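Long-range contact in carboxypeptidase D (Drosophila melanogaster, PDB 3MN8), which removes C-terminal arginine or lysine from peptides and proteins as a zinc-dependent metallocarboxypeptidase that processes peptide hormones, neuropeptides and growth factors: residues S224-E238 against T277-D291. Numbering follows the deposited sequence.
With GEM ((2-guanidinoethylmercapto)succinic acid), chain G.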
loop_
_atom_site.group_PDB
_atom_site.type_symbol
_atom_site.label_atom_id
_atom_site.label_comp_id
_atom_site.label_asym_id
_atom_site.label_seq_id
_atom_site.Cartn_x
_atom_site.Cartn_y
_atom_site.Cartn_z
ATOM N N SER A 224 -7.221 9.050 -2.030
ATOM C CA SER A 224 -8.463 8.334 -2.322
ATOM C C SER A 224 -8.483 6.962 -1.668
ATOM O O SER A 224 -7.474 6.262 -1.642
ATOM C CB SER A 224 -8.626 8.168 -3.839
ATOM O OG SER A 224 -9.850 7.532 -4.187
ATOM N N TYR A 225 -9.647 6.564 -1.169
ATOM C CA TYR A 225 -9.785 5.321 -0.415
ATOM C C TYR A 225 -11.048 4.613 -0.848
ATOM O O TYR A 225 -11.914 5.228 -1.476
ATOM C CB TYR A 225 -9.862 5.629 1.085
ATOM C CG TYR A 225 -10.890 6.686 1.441
ATOM C CD1 TYR A 225 -10.592 8.039 1.338
ATOM C CD2 TYR A 225 -12.147 6.331 1.880
ATOM C CE1 TYR A 225 -11.525 9.010 1.667
ATOM C CE2 TYR A 225 -13.089 7.292 2.212
ATOM C CZ TYR A 225 -12.771 8.630 2.105
ATOM O OH TYR A 225 -13.705 9.593 2.433
ATOM N N PRO A 226 -11.165 3.321 -0.508
ATOM C CA PRO A 226 -12.318 2.458 -0.823
ATOM C C PRO A 226 -13.674 2.979 -0.297
ATOM O O PRO A 226 -13.729 3.771 0.658
ATOM C CB PRO A 226 -11.961 1.131 -0.132
ATOM C CG PRO A 226 -10.470 1.145 -0.024
ATOM C CD PRO A 226 -10.082 2.587 0.168
ATOM N N TYR A 227 -14.766 2.550 -0.925
ATOM C CA TYR A 227 -14.730 1.733 -2.122
ATOM C C TYR A 227 -14.715 2.632 -3.356
ATOM O O TYR A 227 -15.072 3.820 -3.280
ATOM C CB TYR A 227 -15.972 0.841 -2.190
ATOM C CG TYR A 227 -16.050 -0.271 -1.175
ATOM C CD1 TYR A 227 -15.147 -1.334 -1.202
ATOM C CD2 TYR A 227 -17.062 -0.286 -0.221
ATOM C CE1 TYR A 227 -15.236 -2.365 -0.294
ATOM C CE2 TYR A 227 -17.154 -1.308 0.695
ATOM C CZ TYR A 227 -16.236 -2.344 0.653
ATOM O OH TYR A 227 -16.320 -3.364 1.564
ATOM N N ASP A 228 -14.322 2.050 -4.490
ATOM C CA ASP A 228 -14.248 2.755 -5.773
ATOM C C ASP A 228 -15.533 2.550 -6.568
ATOM O O ASP A 228 -15.755 3.201 -7.588
ATOM C CB ASP A 228 -13.051 2.256 -6.596
ATOM C CG ASP A 228 -11.722 2.907 -6.178
ATOM O OD1 ASP A 228 -11.756 3.921 -5.447
ATOM O OD2 ASP A 228 -10.642 2.411 -6.592
ATOM N N ASN A 229 -16.372 1.631 -6.103
ATOM C CA ASN A 229 -17.629 1.346 -6.793
ATOM C C ASN A 229 -18.739 0.870 -5.848
ATOM O O ASN A 229 -18.512 0.707 -4.643
ATOM C CB ASN A 229 -17.410 0.345 -7.939
ATOM C CG ASN A 229 -17.193 -1.079 -7.450
ATOM O OD1 ASN A 229 -17.134 -1.355 -6.241
ATOM N ND2 ASN A 229 -17.071 -2.002 -8.400
ATOM N N SER A 230 -19.934 0.654 -6.397
ATOM C CA SER A 230 -21.060 0.194 -5.589
ATOM C C SER A 230 -22.028 -0.648 -6.400
ATOM O O SER A 230 -21.922 -0.713 -7.623
ATOM C CB SER A 230 -21.791 1.390 -4.976
ATOM O OG SER A 230 -22.399 2.174 -5.978
ATOM N N LEU A 231 -22.960 -1.296 -5.708
ATOM C CA LEU A 231 -24.079 -2.001 -6.348
ATOM C C LEU A 231 -24.993 -1.039 -7.130
ATOM O O LEU A 231 -25.584 -1.411 -8.151
ATOM C CB LEU A 231 -24.917 -2.773 -5.313
ATOM C CG LEU A 231 -24.540 -4.196 -4.884
ATOM C CD1 LEU A 231 -25.347 -4.597 -3.672
ATOM C CD2 LEU A 231 -24.751 -5.212 -6.001
ATOM N N ALA A 232 -25.119 0.192 -6.644
ATOM C CA ALA A 232 -25.900 1.199 -7.348
ATOM C C ALA A 232 -25.265 1.507 -8.707
ATOM O O ALA A 232 -25.951 1.881 -9.667
ATOM C CB ALA A 232 -26.020 2.472 -6.499
ATOM N N HIS A 233 -23.948 1.330 -8.779
ATOM C CA HIS A 233 -23.167 1.690 -9.968
ATOM C C HIS A 233 -23.468 3.097 -10.447
ATOM O O HIS A 233 -23.838 3.316 -11.593
ATOM C CB HIS A 233 -23.333 0.659 -11.093
ATOM C CG HIS A 233 -22.711 -0.664 -10.773
ATOM N ND1 HIS A 233 -23.448 -1.757 -10.368
ATOM C CD2 HIS A 233 -21.414 -1.052 -10.739
ATOM C CE1 HIS A 233 -22.633 -2.770 -10.126
ATOM N NE2 HIS A 233 -21.393 -2.367 -10.337
ATOM N N ASN A 234 -23.304 4.048 -9.536
ATOM C CA ASN A 234 -23.450 5.461 -9.848
ATOM C C ASN A 234 -22.208 5.994 -10.560
ATOM O O ASN A 234 -21.094 5.538 -10.309
ATOM C CB ASN A 234 -23.714 6.241 -8.555
ATOM C CG ASN A 234 -24.903 5.680 -7.763
ATOM O OD1 ASN A 234 -25.937 5.314 -8.342
ATOM N ND2 ASN A 234 -24.762 5.621 -6.437
ATOM N N GLU A 235 -22.391 6.945 -11.465
ATOM C CA GLU A 235 -21.246 7.516 -12.177
ATOM C C GLU A 235 -20.259 8.164 -11.210
ATOM O O GLU A 235 -19.050 7.935 -11.295
ATOM C CB GLU A 235 -21.699 8.535 -13.222
ATOM C CG GLU A 235 -20.556 9.242 -13.942
ATOM C CD GLU A 235 -21.053 10.355 -14.857
ATOM O OE1 GLU A 235 -20.443 10.550 -15.926
ATOM O OE2 GLU A 235 -22.057 11.031 -14.520
ATOM N N CYS A 236 -20.778 8.962 -10.282
ATOM C CA CYS A 236 -19.919 9.745 -9.409
ATOM C C CYS A 236 -20.670 10.367 -8.235
ATOM O O CYS A 236 -21.873 10.146 -8.042
ATOM C CB CYS A 236 -19.272 10.875 -10.214
ATOM S SG CYS A 236 -20.297 12.366 -10.327
ATOM N N CYS A 237 -19.928 11.154 -7.456
ATOM C CA CYS A 237 -20.486 12.088 -6.481
ATOM C C CYS A 237 -21.399 11.406 -5.484
ATOM O O CYS A 237 -22.299 12.035 -4.933
ATOM C CB CYS A 237 -21.253 13.210 -7.194
ATOM S SG CYS A 237 -20.557 13.716 -8.799
ATOM N N GLU A 238 -21.173 10.117 -5.257
ATOM C CA GLU A 238 -21.935 9.389 -4.247
ATOM C C GLU A 238 -21.038 8.398 -3.497
ATOM O O GLU A 238 -20.515 7.442 -4.092
ATOM C CB GLU A 238 -23.138 8.683 -4.887
ATOM C CG GLU A 238 -24.487 9.014 -4.254
ATOM C CD GLU A 238 -25.644 8.845 -5.231
ATOM O OE1 GLU A 238 -26.821 8.820 -4.793
ATOM O OE2 GLU A 238 -25.370 8.745 -6.445
ATOM N N THR A 277 -10.637 11.958 -0.808
ATOM C CA THR A 277 -11.937 11.627 -1.380
ATOM C C THR A 277 -12.185 10.136 -1.421
ATOM O O THR A 277 -11.256 9.336 -1.445
ATOM C CB THR A 277 -12.083 12.128 -2.820
ATOM O OG1 THR A 277 -13.431 11.902 -3.255
ATOM C CG2 THR A 277 -11.115 11.384 -3.748
ATOM N N ASN A 278 -13.456 9.772 -1.430
ATOM C CA ASN A 278 -13.862 8.394 -1.600
ATOM C C ASN A 278 -13.783 8.101 -3.090
ATOM O O ASN A 278 -14.231 8.918 -3.905
ATOM C CB ASN A 278 -15.290 8.235 -1.081
ATOM C CG ASN A 278 -15.884 6.897 -1.397
ATOM O OD1 ASN A 278 -16.963 6.830 -1.983
ATOM N ND2 ASN A 278 -15.208 5.815 -0.999
ATOM N N GLY A 279 -13.194 6.963 -3.457
ATOM C CA GLY A 279 -13.086 6.606 -4.866
ATOM C C GLY A 279 -14.399 6.810 -5.616
ATOM O O GLY A 279 -14.503 7.647 -6.532
ATOM N N ALA A 280 -15.408 6.045 -5.205
ATOM C CA ALA A 280 -16.727 6.096 -5.822
ATOM C C ALA A 280 -17.257 7.520 -5.943
ATOM O O ALA A 280 -17.740 7.913 -7.006
ATOM C CB ALA A 280 -17.707 5.236 -5.031
ATOM N N HIS A 281 -17.178 8.281 -4.848
ATOM C CA HIS A 281 -17.689 9.650 -4.828
ATOM C C HIS A 281 -16.993 10.524 -5.866
ATOM O O HIS A 281 -17.624 11.384 -6.482
ATOM C CB HIS A 281 -17.571 10.284 -3.445
ATOM C CG HIS A 281 -18.324 11.570 -3.322
ATOM N ND1 HIS A 281 -17.745 12.799 -3.554
ATOM C CD2 HIS A 281 -19.622 11.816 -3.026
ATOM C CE1 HIS A 281 -18.651 13.748 -3.393
ATOM N NE2 HIS A 281 -19.800 13.177 -3.076
ATOM N N TRP A 282 -15.695 10.316 -6.054
ATOM C CA TRP A 282 -15.020 10.945 -7.173
ATOM C C TRP A 282 -15.728 10.499 -8.455
ATOM O O TRP A 282 -16.505 11.249 -9.068
ATOM C CB TRP A 282 -13.552 10.537 -7.206
ATOM C CG TRP A 282 -12.776 11.270 -8.238
ATOM C CD1 TRP A 282 -13.253 12.197 -9.124
ATOM C CD2 TRP A 282 -11.372 11.146 -8.497
ATOM N NE1 TRP A 282 -12.230 12.659 -9.917
ATOM C CE2 TRP A 282 -11.063 12.034 -9.555
ATOM C CE3 TRP A 282 -10.347 10.374 -7.937
ATOM C CZ2 TRP A 282 -9.769 12.160 -10.073
ATOM C CZ3 TRP A 282 -9.065 10.505 -8.447
ATOM C CH2 TRP A 282 -8.790 11.394 -9.508
ATOM N N TYR A 283 -15.447 9.261 -8.844
ATOM C CA TYR A 283 -16.205 8.574 -9.883
ATOM C C TYR A 283 -15.959 7.081 -9.722
ATOM O O TYR A 283 -14.859 6.662 -9.339
ATOM C CB TYR A 283 -15.797 9.039 -11.282
ATOM C CG TYR A 283 -14.305 8.892 -11.569
ATOM C CD1 TYR A 283 -13.779 7.707 -12.077
ATOM C CD2 TYR A 283 -13.427 9.938 -11.331
ATOM C CE1 TYR A 283 -12.422 7.574 -12.340
ATOM C CE2 TYR A 283 -12.074 9.807 -11.587
ATOM C CZ TYR A 283 -11.576 8.630 -12.094
ATOM O OH TYR A 283 -10.224 8.517 -12.354
ATOM N N GLU A 284 -16.988 6.281 -10.000
ATOM C CA GLU A 284 -16.889 4.840 -9.807
ATOM C C GLU A 284 -16.059 4.170 -10.885
ATOM O O GLU A 284 -15.992 4.617 -12.032
ATOM C CB GLU A 284 -18.268 4.176 -9.688
ATOM C CG GLU A 284 -18.974 4.484 -8.368
ATOM C CD GLU A 284 -20.175 3.587 -8.107
ATOM O OE1 GLU A 284 -20.949 3.875 -7.157
ATOM O OE2 GLU A 284 -20.348 2.595 -8.850
ATOM N N LEU A 285 -15.407 3.093 -10.491
ATOM C CA LEU A 285 -14.659 2.292 -11.426
ATOM C C LEU A 285 -14.659 0.893 -10.847
ATOM O O LEU A 285 -14.799 0.714 -9.631
ATOM C CB LEU A 285 -13.241 2.850 -11.584
ATOM C CG LEU A 285 -12.264 2.725 -10.408
ATOM C CD1 LEU A 285 -11.540 1.404 -10.509
ATOM C CD2 LEU A 285 -11.263 3.876 -10.385
ATOM N N SER A 286 -14.530 -0.106 -11.705
ATOM C CA SER A 286 -14.539 -1.476 -11.221
ATOM C C SER A 286 -13.282 -2.232 -11.616
ATOM O O SER A 286 -12.683 -1.943 -12.654
ATOM C CB SER A 286 -15.789 -2.203 -11.698
ATOM O OG SER A 286 -16.944 -1.517 -11.241
ATOM N N GLY A 287 -12.879 -3.175 -10.759
ATOM C CA GLY A 287 -11.762 -4.051 -11.042
ATOM C C GLY A 287 -10.435 -3.458 -10.639
ATOM O O GLY A 287 -9.377 -3.872 -11.119
ATOM N N GLY A 288 -10.485 -2.483 -9.743
ATOM C CA GLY A 288 -9.272 -1.841 -9.275
ATOM C C GLY A 288 -8.497 -2.657 -8.250
ATOM O O GLY A 288 -9.035 -3.523 -7.567
ATOM N N MET A 289 -7.213 -2.359 -8.122
ATOM C CA MET A 289 -6.371 -3.056 -7.160
ATOM C C MET A 289 -6.719 -2.667 -5.718
ATOM O O MET A 289 -6.688 -3.503 -4.819
ATOM C CB MET A 289 -4.901 -2.752 -7.456
ATOM C CG MET A 289 -3.902 -3.463 -6.570
ATOM S SD MET A 289 -2.240 -3.304 -7.264
ATOM C CE MET A 289 -1.972 -1.525 -7.221
ATOM N N GLN A 290 -7.053 -1.395 -5.513
ATOM C CA GLN A 290 -7.349 -0.870 -4.180
ATOM C C GLN A 290 -8.395 -1.725 -3.504
ATOM O O GLN A 290 -8.147 -2.357 -2.487
ATOM C CB GLN A 290 -7.866 0.570 -4.263
ATOM C CG GLN A 290 -8.158 1.199 -2.915
ATOM C CD GLN A 290 -8.970 2.489 -3.024
ATOM O OE1 GLN A 290 -8.410 3.586 -3.083
ATOM N NE2 GLN A 290 -10.300 2.358 -3.047
ATOM N N ASP A 291 -9.586 -1.742 -4.077
ATOM C CA ASP A 291 -10.679 -2.461 -3.444
ATOM C C ASP A 291 -10.386 -3.954 -3.399
ATOM O O ASP A 291 -10.941 -4.672 -2.562
ATOM C CB ASP A 291 -12.022 -2.162 -4.133
ATOM C CG ASP A 291 -12.538 -0.751 -3.832
ATOM O OD1 ASP A 291 -11.808 0.034 -3.182
ATOM O OD2 ASP A 291 -13.676 -0.428 -4.238
HETATM C C8 GEM G . -8.334 6.419 -11.264
HETATM S S7 GEM G . -7.886 5.533 -9.798
HETATM C C6 GEM G . -8.217 6.759 -8.565
HETATM C C5 GEM G . -9.632 7.329 -8.629
HETATM N N3 GEM G . -10.548 6.277 -8.217
HETATM C C1 GEM G . -11.875 6.297 -8.293
HETATM N N4 GEM G . -12.586 5.258 -7.876
HETATM N N2 GEM G . -12.497 7.360 -8.794
HETATM C C9 GEM G . -8.347 5.429 -12.398
HETATM O O14 GEM G . -7.963 4.261 -12.165
HETATM O O15 GEM G . -8.745 5.798 -13.523
HETATM C C10 GEM G . -7.415 7.617 -11.556
HETATM C C11 GEM G . -5.978 7.303 -11.952
HETATM O O12 GEM G . -5.065 7.922 -11.351
HETATM O O13 GEM G . -5.746 6.480 -12.875
#
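D228 and D291 meet in the buried part of this contact, in the first M14-type carboxypeptidase domain: D228 N points almost straight (173°) at D291 OD2, 2.6 Å away, on the syn side of the carboxylate. The other oxygen, D291 OD1, takes Q290 NE2 at 2.8 Å, in the amide plane, while Q290 OE1 bonds T303 of the neighbouring strand. D291 also lays OD2 at the edge of the Y227 ring. Losing the carboxylate of D291 to an alanine is likely to leave D228 N and Q290 NE2 without this acceptor and let the loop at D228 shift beside the ligand. Parallel strands 224-225 and 277-278 run on into this buried part, Y225 O taking G279 N; beyond the cis peptide before Y227, Y227 O receives A280 N at 3.0 Å. On the solvent side H233, E235, C237 and E238 are exposed; S230 OG gives to E284 OE1, E235 O receives E284 N, and C237, of the vicinal disulfide C236-C237, sets CA over the H281 ring. Inside, the guanidinium of the inhibitor GEM puts N2 over the Y283 ring centre, bonding G279 O and Y283 O; its N4 lies 2.9 Å from D228 OD1. An acidic side chain and backbone carbonyls facing a guanidinium fit the preference for C-terminal arginine and lysine.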